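Local coordinates for protein orotidine 5'-phosphate decarboxylase (Streptomyces avermitilis, PDB 3V75) that probably catalyses the decarboxylation of orotidine 5'-phosphate to UMP, the last step of de novo UMP biosynthesis, at residues Asp46-Leu51 with Ser86-Arg91; Val221-Gly226 with Leu239-Ile244; Met22-Phe27 with Phe142-Thr147; Pro40-Ile45 with Val79-Pro84. All coordinates share one frame; numbering follows the deposited sequence. Where two conformers were deposited one is given.

Contact 1. Residues Asp46-Leu51 with Ser86-Arg91; sequences DPHASL and SAFFER
His-48 sets the edge of its imidazole against the face of the Phe-88 ring, a T-shaped pair that illustrates how a TIM barrel joins successive beta-alpha units beyond the C-terminal ends of its strands. Phe-88 has CG anti to its carbonyl carbon (chi1 -60°), which turns the ring to His-48. The two ring planes stand 75° apart with centroids 5.2 Å from each other, and the side chains run alongside, pointing the same way. His-48 CB lies over the same phenyl ring as a CH-pi donor, 3.8 Å from the Phe-88 centroid. At that ring's rim, Asp-46 OD1 comes in the plane, 4.0 Å from Phe-88 CE2, while Asp-46 OD2 is held by Ser-270. Cut back to alanine, Phe-88 would probably leave the imidazole edge and His-48 CB without their aromatic partner and open a gap beside Asp-46. Pro-47 CG, which touches Phe-88 CB, also sits over a face of Phe-89, 4.1 Å from the centroid. Arg-91, whose NH1 forms salt bridges with Asp-59 and with Glu-132 of the second subunit, grips the inverse gamma turn centred on Pro-47. Its NH2 donates to Pro-47 O at 2.9 Å, in the carbonyl plane, although the acceptor lies 17° out of the guanidinium plane.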
loop_
_atom_site.group_PDB
_atom_site.type_symbol
_atom_site.label_atom_id
_atom_site.label_comp_id
_atom_site.label_asym_id
_atom_site.label_seq_id
_atom_site.Cartn_x
_atom_site.Cartn_y
_atom_site.Cartn_z
ATOM N N ASP A 46 3.605 4.744 16.358
ATOM C CA ASP A 46 4.244 3.543 15.837
ATOM C C ASP A 46 4.180 2.399 16.844
ATOM O O ASP A 46 5.194 2.075 17.485
ATOM C CB ASP A 46 5.726 3.840 15.534
ATOM C CG ASP A 46 5.891 4.846 14.442
ATOM O OD1 ASP A 46 5.187 4.758 13.425
ATOM O OD2 ASP A 46 6.711 5.777 14.593
ATOM N N PRO A 47 2.994 1.807 17.042
ATOM C CA PRO A 47 2.838 0.790 18.092
ATOM C C PRO A 47 3.335 -0.574 17.605
ATOM O O PRO A 47 2.558 -1.550 17.554
ATOM C CB PRO A 47 1.319 0.759 18.348
ATOM C CG PRO A 47 0.741 1.190 16.984
ATOM C CD PRO A 47 1.709 2.251 16.479
ATOM N N HIS A 48 4.606 -0.662 17.232
ATOM C CA HIS A 48 5.171 -1.979 16.925
ATOM C C HIS A 48 5.456 -2.761 18.192
ATOM O O HIS A 48 5.500 -2.199 19.302
ATOM C CB HIS A 48 6.414 -1.901 16.024
ATOM C CG HIS A 48 7.422 -0.878 16.429
ATOM N ND1 HIS A 48 8.218 -1.009 17.555
ATOM C CD2 HIS A 48 7.809 0.275 15.823
ATOM C CE1 HIS A 48 9.043 0.024 17.625
ATOM N NE2 HIS A 48 8.808 0.825 16.593
ATOM N N ALA A 49 5.631 -4.069 18.041
ATOM C CA ALA A 49 5.790 -4.919 19.214
ATOM C C ALA A 49 6.955 -4.491 20.128
ATOM O O ALA A 49 6.818 -4.597 21.342
ATOM C CB ALA A 49 5.938 -6.415 18.814
ATOM N N SER A 50 8.074 -4.017 19.546
ATOM C CA SER A 50 9.237 -3.552 20.316
ATOM C C SER A 50 8.788 -2.436 21.272
ATOM O O SER A 50 8.953 -2.529 22.492
ATOM C CB SER A 50 10.305 -3.029 19.343
ATOM O OG SER A 50 11.547 -2.801 19.960
ATOM N N LEU A 51 8.215 -1.365 20.703
ATOM C CA LEU A 51 7.794 -0.216 21.540
ATOM C C LEU A 51 6.733 -0.621 22.550
ATOM O O LEU A 51 6.744 -0.144 23.694
ATOM C CB LEU A 51 7.335 1.002 20.709
ATOM C CG LEU A 51 8.389 2.080 20.369
ATOM C CD1 LEU A 51 7.902 3.049 19.284
ATOM C CD2 LEU A 51 8.849 2.837 21.664
ATOM N N SER A 86 0.085 2.798 9.454
ATOM C CA SER A 86 -1.047 1.892 9.300
ATOM C C SER A 86 -0.669 0.429 9.543
ATOM O O SER A 86 -1.467 -0.316 10.118
ATOM C CB SER A 86 -1.617 2.044 7.882
ATOM O OG SER A 86 -2.830 1.333 7.772
ATOM N N ALA A 87 0.506 -0.001 9.092
ATOM C CA ALA A 87 0.840 -1.425 9.182
ATOM C C ALA A 87 0.765 -1.973 10.601
ATOM O O ALA A 87 0.405 -3.120 10.822
ATOM C CB ALA A 87 2.234 -1.708 8.593
ATOM N N PHE A 88 1.155 -1.140 11.574
ATOM C CA PHE A 88 1.201 -1.606 12.960
ATOM C C PHE A 88 -0.195 -1.808 13.551
ATOM O O PHE A 88 -0.345 -2.510 14.539
ATOM C CB PHE A 88 2.036 -0.655 13.831
ATOM C CG PHE A 88 3.467 -0.529 13.358
ATOM C CD1 PHE A 88 4.213 -1.658 13.049
ATOM C CD2 PHE A 88 4.070 0.716 13.241
ATOM C CE1 PHE A 88 5.570 -1.517 12.601
ATOM C CE2 PHE A 88 5.376 0.834 12.809
ATOM C CZ PHE A 88 6.103 -0.280 12.487
ATOM N N PHE A 89 -1.201 -1.184 12.932
ATOM C CA PHE A 89 -2.601 -1.370 13.306
ATOM C C PHE A 89 -3.189 -2.549 12.487
ATOM O O PHE A 89 -3.917 -3.388 13.015
ATOM C CB PHE A 89 -3.372 -0.064 13.035
ATOM C CG PHE A 89 -2.922 1.084 13.880
ATOM C CD1 PHE A 89 -3.613 1.418 15.054
ATOM C CD2 PHE A 89 -1.789 1.808 13.529
ATOM C CE1 PHE A 89 -3.194 2.475 15.867
ATOM C CE2 PHE A 89 -1.355 2.884 14.333
ATOM C CZ PHE A 89 -2.071 3.215 15.514
ATOM N N GLU A 90 -2.852 -2.596 11.188
ATOM C CA GLU A 90 -3.439 -3.594 10.288
ATOM C C GLU A 90 -3.079 -5.003 10.703
ATOM O O GLU A 90 -3.801 -5.957 10.391
ATOM C CB GLU A 90 -2.943 -3.386 8.855
ATOM C CG GLU A 90 -3.418 -2.125 8.216
ATOM C CD GLU A 90 -2.941 -2.015 6.787
ATOM O OE1 GLU A 90 -2.895 -3.051 6.078
ATOM O OE2 GLU A 90 -2.581 -0.893 6.362
ATOM N N ARG A 91 -1.932 -5.156 11.380
ATOM C CA ARG A 91 -1.499 -6.494 11.804
ATOM C C ARG A 91 -2.495 -7.138 12.768
ATOM O O ARG A 91 -2.495 -8.358 12.929
ATOM C CB ARG A 91 -0.068 -6.464 12.398
ATOM C CG ARG A 91 0.012 -5.734 13.722
ATOM C CD ARG A 91 1.468 -5.366 14.020
ATOM N NE ARG A 91 1.618 -4.619 15.279
ATOM C CZ ARG A 91 1.944 -5.201 16.437
ATOM N NH1 ARG A 91 2.124 -6.522 16.496
ATOM N NH2 ARG A 91 2.072 -4.456 17.540
#

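Contact 2. Residues Val221-Gly226 with Leu239-Ile244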
loop_
_atom_site.group_PDB
_atom_site.type_symbol
_atom_site.label_atom_id
_atom_site.label_comp_id
_atom_site.label_asym_id
_atom_site.label_seq_id
_atom_site.Cartn_x
_atom_site.Cartn_y
_atom_site.Cartn_z
ATOM N N VAL A 221 11.178 12.272 1.758
ATOM C CA VAL A 221 12.615 12.431 1.481
ATOM C C VAL A 221 13.344 12.146 2.786
ATOM O O VAL A 221 13.206 12.907 3.764
ATOM C CB VAL A 221 12.937 13.863 1.041
ATOM C CG1 VAL A 221 14.428 14.024 0.713
ATOM C CG2 VAL A 221 12.119 14.220 -0.208
ATOM N N GLY A 222 14.077 11.046 2.827
ATOM C CA GLY A 222 14.743 10.616 4.051
ATOM C C GLY A 222 15.836 11.574 4.506
ATOM O O GLY A 222 16.699 11.972 3.698
ATOM N N ALA A 223 15.787 11.946 5.800
ATOM C CA ALA A 223 16.719 12.950 6.343
ATOM C C ALA A 223 18.138 12.428 6.467
ATOM O O ALA A 223 19.061 13.221 6.676
ATOM C CB ALA A 223 16.250 13.446 7.728
ATOM N N THR A 224 18.325 11.108 6.417
ATOM C CA THR A 224 19.672 10.553 6.585
ATOM C C THR A 224 20.371 10.289 5.247
ATOM O O THR A 224 21.477 9.746 5.224
ATOM C CB THR A 224 19.675 9.251 7.420
ATOM O OG1 THR A 224 18.870 8.257 6.767
ATOM C CG2 THR A 224 19.105 9.491 8.819
ATOM N N LEU A 225 19.741 10.637 4.131
ATOM C CA LEU A 225 20.408 10.486 2.837
ATOM C C LEU A 225 21.547 11.490 2.650
ATOM O O LEU A 225 21.471 12.612 3.164
ATOM C CB LEU A 225 19.382 10.659 1.708
ATOM C CG LEU A 225 18.480 9.443 1.547
ATOM C CD1 LEU A 225 17.289 9.793 0.654
ATOM C CD2 LEU A 225 19.276 8.301 0.936
ATOM N N GLY A 226 22.577 11.090 1.900
ATOM C CA GLY A 226 23.766 11.912 1.707
ATOM C C GLY A 226 23.874 12.610 0.359
ATOM O O GLY A 226 24.796 13.411 0.129
ATOM N N LEU A 239 8.089 18.402 2.736
ATOM C CA LEU A 239 8.974 17.249 2.566
ATOM C C LEU A 239 8.909 16.455 3.868
ATOM O O LEU A 239 9.443 16.905 4.896
ATOM C CB LEU A 239 10.403 17.735 2.320
ATOM C CG LEU A 239 10.583 18.703 1.143
ATOM C CD1 LEU A 239 12.017 19.223 1.120
ATOM C CD2 LEU A 239 10.273 17.976 -0.184
ATOM N N LEU A 240 8.233 15.317 3.858
ATOM C CA LEU A 240 8.126 14.511 5.067
ATOM C C LEU A 240 9.444 13.787 5.215
ATOM O O LEU A 240 9.868 13.035 4.312
ATOM C CB LEU A 240 6.984 13.520 4.943
ATOM C CG LEU A 240 6.820 12.486 6.048
ATOM C CD1 LEU A 240 6.450 13.192 7.365
ATOM C CD2 LEU A 240 5.743 11.467 5.638
ATOM N N ALA A 241 10.120 14.024 6.339
ATOM C CA ALA A 241 11.480 13.531 6.492
ATOM C C ALA A 241 11.557 12.570 7.654
ATOM O O ALA A 241 11.752 12.994 8.792
ATOM C CB ALA A 241 12.455 14.693 6.677
ATOM N N PRO A 242 11.438 11.273 7.388
ATOM C CA PRO A 242 11.667 10.313 8.470
ATOM C C PRO A 242 13.168 10.245 8.860
ATOM O O PRO A 242 14.107 10.626 8.067
ATOM C CB PRO A 242 11.177 8.982 7.886
ATOM C CG PRO A 242 11.090 9.186 6.407
ATOM C CD PRO A 242 11.133 10.650 6.096
ATOM N N GLY A 243 13.388 9.726 10.074
ATOM C CA GLY A 243 14.746 9.483 10.530
ATOM C C GLY A 243 15.273 10.555 11.459
ATOM O O GLY A 243 16.479 10.528 11.780
ATOM N N ILE A 244 14.442 11.480 11.907
ATOM C CA ILE A 244 14.972 12.552 12.741
ATOM C C ILE A 244 15.388 11.954 14.088
ATOM O O ILE A 244 14.656 11.161 14.690
ATOM C CB ILE A 244 13.947 13.665 12.956
ATOM C CG1 ILE A 244 13.343 14.138 11.631
ATOM C CG2 ILE A 244 14.564 14.804 13.753
ATOM C CD1 ILE A 244 14.377 14.728 10.682
HETATM O O HOH W 1 15.916 8.895 6.636
#
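Ile-244 reaches back to Ala-223 although its CB starts off away from the 221-226 segment, and the return is a matter of torsions. From CB, the CG1 branch lies anti to the carbonyl carbon (chi1 -51°), and a second turn (chi2 -62°) swings the tip round. Leu-254, Pro-267 and Val-269 pack about this side chain, and at its end Ile-244 CD1 lies 3.7 Å from Ala-223 CB. Ile-244 CD1 is also 4.4 Å from Ala-241 CB. The CB atoms of Ala-223 and Ala-241 are themselves 4.1 Å apart, and Phe-258 of helix 254-258 packs on both alanines. The setting is the TIM barrel, at the C-terminal ends of its strands and near the predicted proton donor Lys-119. Val-221 N donates to Leu-240 O at 3.0 Å within neighbouring strands 217-221 and 239-241, and the pairing continues past them with Ala-223 N to Pro-242 O at 3.1 Å. This second bond joins the two segments just as the first enters a type I turn from Gly-222 to Leu-225. A water shares the Pro-242 carbonyl, donating to its O at 2.9 Å while accepting from Thr-224 N at 3.3 Å. Next to it, Thr-224 CG2 lies 4.1 Å from Gly-243 O.

Contact 3. Residues Met22-Phe27 with Phe142-Thr147; sequences MSLEPF and FSDALT
Phe-27 lays one face of its ring over the start of strand 145-148, and its conformation decides what it covers. With CG anti to the backbone N (chi1 176°), the ring extends from the first turn of helix 27-38 across the Asp-144 to Ala-145 peptide. Ala-145 CB stands over the face as a CH-pi partner, 4.1 Å from the ring centroid and displaced toward the rim on the side of Phe-27 CZ and CE2. Nearer the other end of the ring, Asp-144 O lies over the face at 3.4 Å from Phe-27 CD1, and Asp-144 CB is 3.9 Å from Phe-27 CE1. The aspartate side chain crosses that of Phe-27 at about a right angle, yet its carboxylate plane is only 13° from the ring plane.

Leu-24 and Phe-142 approach from opposite directions. The leucine CG is anti to its own carbonyl carbon (chi1 -84°), and from there CD1 meets the Phe-142 ring at its edge, in the plane, 3.8 Å from CZ. Leu-24 and Phe-27 together set the chain leading into helix 27-38 against the TIM barrel at the end where its strands begin; Phe-172 of the adjoining strand 170-176 also packs on Phe-27.

The side-chain contacts across the joint are largely hydrocarbon, so the buried carboxylate of Asp-144 must look elsewhere: OD1 forms salt bridges with Arg-30 and Arg-108, and OD2 accepts from Val-114 N. Two arginines around one oxygen would be expected to stabilise its negative charge, leaving the hydrocarbon part of the residue to pack against Phe-27.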
loop_
_atom_site.group_PDB
_atom_site.type_symbol
_atom_site.label_atom_id
_atom_site.label_comp_id
_atom_site.label_asym_id
_atom_site.label_seq_id
_atom_site.Cartn_x
_atom_site.Cartn_y
_atom_site.Cartn_z
HETATM N N MSE A 22 -18.542 23.380 4.838
HETATM C CA MSE A 22 -17.496 24.358 4.543
HETATM C C MSE A 22 -16.237 23.568 4.209
HETATM O O MSE A 22 -16.051 22.499 4.790
HETATM C CB MSE A 22 -17.251 25.270 5.744
HETATM C CG MSE A 22 -17.148 26.745 5.390
HETATM SE SE MSE A 22 -16.170 27.772 6.729
HETATM C CE MSE A 22 -17.373 27.521 8.242
ATOM N N SER A 23 -15.389 24.058 3.304
ATOM C CA SER A 23 -14.185 23.281 2.965
ATOM C C SER A 23 -13.076 23.563 4.000
ATOM O O SER A 23 -12.923 24.707 4.451
ATOM C CB SER A 23 -13.650 23.545 1.529
ATOM O OG SER A 23 -14.730 23.774 0.583
ATOM N N LEU A 24 -12.291 22.525 4.341
ATOM C CA LEU A 24 -11.036 22.757 5.059
ATOM C C LEU A 24 -10.163 23.595 4.155
ATOM O O LEU A 24 -10.128 23.363 2.923
ATOM C CB LEU A 24 -10.278 21.488 5.320
ATOM C CG LEU A 24 -10.595 20.642 6.508
ATOM C CD1 LEU A 24 -9.782 19.373 6.408
ATOM C CD2 LEU A 24 -10.246 21.486 7.773
ATOM N N GLU A 25 -9.447 24.548 4.760
ATOM C CA GLU A 25 -8.401 25.306 4.070
ATOM C C GLU A 25 -7.366 24.314 3.498
ATOM O O GLU A 25 -7.205 23.209 4.011
ATOM C CB GLU A 25 -7.784 26.310 5.064
ATOM C CG GLU A 25 -6.431 26.923 4.614
ATOM C CD GLU A 25 -5.800 27.999 5.530
ATOM O OE1 GLU A 25 -5.708 27.838 6.783
ATOM O OE2 GLU A 25 -5.352 29.011 4.917
ATOM N N PRO A 26 -6.696 24.671 2.390
ATOM C CA PRO A 26 -5.757 23.727 1.769
ATOM C C PRO A 26 -4.681 23.211 2.740
ATOM O O PRO A 26 -4.208 23.982 3.601
ATOM C CB PRO A 26 -5.137 24.553 0.628
ATOM C CG PRO A 26 -6.215 25.552 0.271
ATOM C CD PRO A 26 -6.897 25.888 1.569
ATOM N N PHE A 27 -4.350 21.930 2.619
ATOM C CA PHE A 27 -3.401 21.302 3.506
ATOM C C PHE A 27 -2.069 22.063 3.628
ATOM O O PHE A 27 -1.557 22.228 4.755
ATOM C CB PHE A 27 -3.158 19.850 3.100
ATOM C CG PHE A 27 -2.121 19.171 3.914
ATOM C CD1 PHE A 27 -2.357 18.888 5.250
ATOM C CD2 PHE A 27 -0.906 18.810 3.355
ATOM C CE1 PHE A 27 -1.383 18.228 6.021
ATOM C CE2 PHE A 27 0.070 18.177 4.124
ATOM C CZ PHE A 27 -0.171 17.908 5.465
ATOM N N PHE A 142 -10.569 9.465 7.804
ATOM C CA PHE A 142 -10.211 10.759 7.208
ATOM C C PHE A 142 -8.970 11.335 7.875
ATOM O O PHE A 142 -8.952 11.507 9.100
ATOM C CB PHE A 142 -11.342 11.786 7.332
ATOM C CG PHE A 142 -11.006 13.152 6.729
ATOM C CD1 PHE A 142 -10.521 13.264 5.435
ATOM C CD2 PHE A 142 -11.201 14.317 7.459
ATOM C CE1 PHE A 142 -10.216 14.516 4.868
ATOM C CE2 PHE A 142 -10.947 15.582 6.881
ATOM C CZ PHE A 142 -10.419 15.674 5.608
ATOM N N SER A 143 -7.974 11.657 7.065
ATOM C CA SER A 143 -6.693 12.180 7.529
ATOM C C SER A 143 -6.357 13.442 6.733
ATOM O O SER A 143 -6.861 13.649 5.624
ATOM C CB SER A 143 -5.599 11.115 7.334
ATOM O OG SER A 143 -5.904 9.927 8.069
ATOM N N ASP A 144 -5.482 14.287 7.276
ATOM C CA ASP A 144 -5.122 15.519 6.584
ATOM C C ASP A 144 -4.208 15.273 5.395
ATOM O O ASP A 144 -4.150 16.082 4.469
ATOM C CB ASP A 144 -4.459 16.460 7.583
ATOM C CG ASP A 144 -5.417 16.844 8.655
ATOM O OD1 ASP A 144 -6.358 17.619 8.337
ATOM O OD2 ASP A 144 -5.311 16.327 9.805
ATOM N N ALA A 145 -3.485 14.160 5.407
ATOM C CA ALA A 145 -2.714 13.752 4.235
ATOM C C ALA A 145 -2.500 12.256 4.232
ATOM O O ALA A 145 -2.700 11.594 5.258
ATOM C CB ALA A 145 -1.354 14.498 4.171
ATOM N N LEU A 146 -2.068 11.724 3.086
ATOM C CA LEU A 146 -1.865 10.291 2.928
ATOM C C LEU A 146 -0.543 10.083 2.237
ATOM O O LEU A 146 -0.256 10.761 1.241
ATOM C CB LEU A 146 -2.990 9.724 2.042
ATOM C CG LEU A 146 -2.890 8.251 1.671
ATOM C CD1 LEU A 146 -2.990 7.292 2.885
ATOM C CD2 LEU A 146 -3.967 7.920 0.560
ATOM N N THR A 147 0.265 9.138 2.715
ATOM C CA THR A 147 1.458 8.760 1.957
ATOM C C THR A 147 1.042 7.778 0.852
ATOM O O THR A 147 0.238 6.841 1.076
ATOM C CB THR A 147 2.583 8.120 2.838
ATOM O OG1 THR A 147 2.075 6.928 3.445
ATOM C CG2 THR A 147 3.059 9.114 3.945
#

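Contact 4. Residues Pro40-Ile45 with Val79-Pro84; sequences PLCVGI and VAVFKP
Strands 42-45 and 81-84 run parallel, pairing Cys-42 with Val-81 through Ile-45 with Pro-84, their short axes 27° apart. Val-43 is bonded on both its polar atoms: its N donates to Val-81 O and its O accepts from Lys-83 N, each at 2.9 Å, and Ile-45 N goes on to Lys-83 O. These are the first two strands of the TIM barrel. Val-43, Ile-45 and Phe-82 face helices 61-75 and 93-109. There Ile-45 CD1 lies over the phenyl face of Phe-82, 4.2 Å from its centroid, while Val-43 O meets the ring at its edge. With CG1 anti to the carbonyl carbon (chi1 -53°), the isoleucine can bring its long branch over that face, and its CB meets Pro-84 CB at 4.2 Å. A glycine at Ile-45 would probably uncover that face of Phe-82 and leave a gap beside Pro-84 as well. Toward the barrel interior, Cys-42 SG touches Val-81 CG1 and Lys-83 CB, both at 3.6 Å. From there the Lys-83 chain leads away, bent at its last two torsions, to a salt bridge with Asp-117. Lys-119, the predicted proton donor, is close by, consistent with the lysine-aspartate network of this family; apolar packing behind the strands thus places a lysine beside what is probably the active site.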
loop_
_atom_site.group_PDB
_atom_site.type_symbol
_atom_site.label_atom_id
_atom_site.label_comp_id
_atom_site.label_asym_id
_atom_site.label_seq_id
_atom_site.Cartn_x
_atom_site.Cartn_y
_atom_site.Cartn_z
ATOM N N PRO A 40 7.885 22.926 14.564
ATOM C CA PRO A 40 8.103 22.082 13.384
ATOM C C PRO A 40 8.422 20.621 13.765
ATOM O O PRO A 40 9.585 20.193 13.745
ATOM C CB PRO A 40 9.287 22.762 12.677
ATOM C CG PRO A 40 10.042 23.390 13.815
ATOM C CD PRO A 40 9.005 23.837 14.825
ATOM N N LEU A 41 7.388 19.843 14.028
ATOM C CA LEU A 41 7.594 18.468 14.416
ATOM C C LEU A 41 6.379 17.619 14.067
ATOM O O LEU A 41 5.234 18.036 14.286
ATOM C CB LEU A 41 7.840 18.381 15.929
ATOM C CG LEU A 41 8.145 16.964 16.477
ATOM C CD1 LEU A 41 9.439 16.497 15.904
ATOM C CD2 LEU A 41 8.169 16.935 18.011
ATOM N N CYS A 42 6.652 16.419 13.553
ATOM C CA CYS A 42 5.653 15.375 13.376
ATOM C C CYS A 42 6.093 14.194 14.233
ATOM O O CYS A 42 7.259 13.794 14.179
ATOM C CB CYS A 42 5.648 14.948 11.898
ATOM S SG CYS A 42 4.519 13.607 11.524
ATOM N N VAL A 43 5.180 13.649 15.025
ATOM C CA VAL A 43 5.512 12.514 15.888
ATOM C C VAL A 43 4.845 11.275 15.338
ATOM O O VAL A 43 3.622 11.270 15.101
ATOM C CB VAL A 43 5.081 12.768 17.359
ATOM C CG1 VAL A 43 5.317 11.512 18.213
ATOM C CG2 VAL A 43 5.839 13.958 17.940
ATOM N N GLY A 44 5.611 10.217 15.114
ATOM C CA GLY A 44 5.025 8.975 14.631
ATOM C C GLY A 44 4.126 8.368 15.692
ATOM O O GLY A 44 4.349 8.525 16.909
ATOM N N ILE A 45 3.080 7.661 15.265
ATOM C CA ILE A 45 2.352 6.813 16.208
ATOM C C ILE A 45 2.637 5.400 15.705
ATOM O O ILE A 45 2.022 4.920 14.714
ATOM C CB ILE A 45 0.853 7.109 16.244
ATOM C CG1 ILE A 45 0.606 8.597 16.494
ATOM C CG2 ILE A 45 0.155 6.251 17.315
ATOM C CD1 ILE A 45 -0.898 8.993 16.622
ATOM N N VAL A 79 1.508 18.850 19.657
ATOM C CA VAL A 79 2.334 18.636 18.460
ATOM C C VAL A 79 1.617 19.057 17.202
ATOM O O VAL A 79 0.378 18.954 17.113
ATOM C CB VAL A 79 2.830 17.153 18.253
ATOM C CG1 VAL A 79 3.657 16.667 19.469
ATOM C CG2 VAL A 79 1.668 16.224 17.942
ATOM N N ALA A 80 2.393 19.582 16.257
ATOM C CA ALA A 80 1.818 20.054 14.992
ATOM C C ALA A 80 1.159 18.912 14.212
ATOM O O ALA A 80 0.050 19.076 13.680
ATOM C CB ALA A 80 2.861 20.741 14.128
ATOM N N VAL A 81 1.836 17.770 14.129
ATOM C CA VAL A 81 1.419 16.692 13.239
ATOM C C VAL A 81 1.686 15.356 13.915
ATOM O O VAL A 81 2.708 15.202 14.614
ATOM C CB VAL A 81 2.247 16.723 11.917
ATOM C CG1 VAL A 81 1.672 15.764 10.859
ATOM C CG2 VAL A 81 2.346 18.140 11.360
ATOM N N PHE A 82 0.801 14.383 13.708
ATOM C CA PHE A 82 1.099 12.973 14.008
ATOM C C PHE A 82 1.160 12.165 12.743
ATOM O O PHE A 82 0.464 12.494 11.763
ATOM C CB PHE A 82 -0.027 12.325 14.798
ATOM C CG PHE A 82 -0.084 12.718 16.242
ATOM C CD1 PHE A 82 0.955 12.363 17.124
ATOM C CD2 PHE A 82 -1.209 13.346 16.757
ATOM C CE1 PHE A 82 0.865 12.671 18.487
ATOM C CE2 PHE A 82 -1.317 13.637 18.120
ATOM C CZ PHE A 82 -0.264 13.321 18.987
ATOM N N LYS A 83 1.920 11.074 12.758
ATOM C CA LYS A 83 1.962 10.164 11.615
ATOM C C LYS A 83 1.761 8.739 12.092
ATOM O O LYS A 83 2.720 8.042 12.420
ATOM C CB LYS A 83 3.276 10.314 10.848
ATOM C CG LYS A 83 3.345 9.431 9.583
ATOM C CD LYS A 83 4.558 9.732 8.724
ATOM C CE LYS A 83 5.859 9.156 9.287
ATOM N NZ LYS A 83 5.906 7.665 9.309
ATOM N N PRO A 84 0.505 8.282 12.164
ATOM C CA PRO A 84 0.316 6.857 12.455
ATOM C C PRO A 84 0.822 6.018 11.301
ATOM O O PRO A 84 0.612 6.384 10.142
ATOM C CB PRO A 84 -1.206 6.698 12.573
ATOM C CG PRO A 84 -1.757 7.902 11.852
ATOM C CD PRO A 84 -0.761 9.006 11.978
#

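In the fold
From the N terminus, residues 22-27 lead into helix 27-38 and meet 142-147, 115 residues further on, so contact 3 closes the longest loop and ties the N-terminal lead to the fourth barrel strand. Contacts 4 and 1 both fall within that span. They cross, since 40-45, 46-51, 79-84 and 86-91 alternate: contact 4 pairs the first two strands, and contact 1 joins what follows each of them, with Phe-89 packing on Ile-45 and Pro-84. Contact 2 comes later, in series, closing a short loop between the sixth and seventh strands. Across the barrel Leu-240 meets both Thr-147 and Lys-83, bringing contact 2 against contacts 3 and 4.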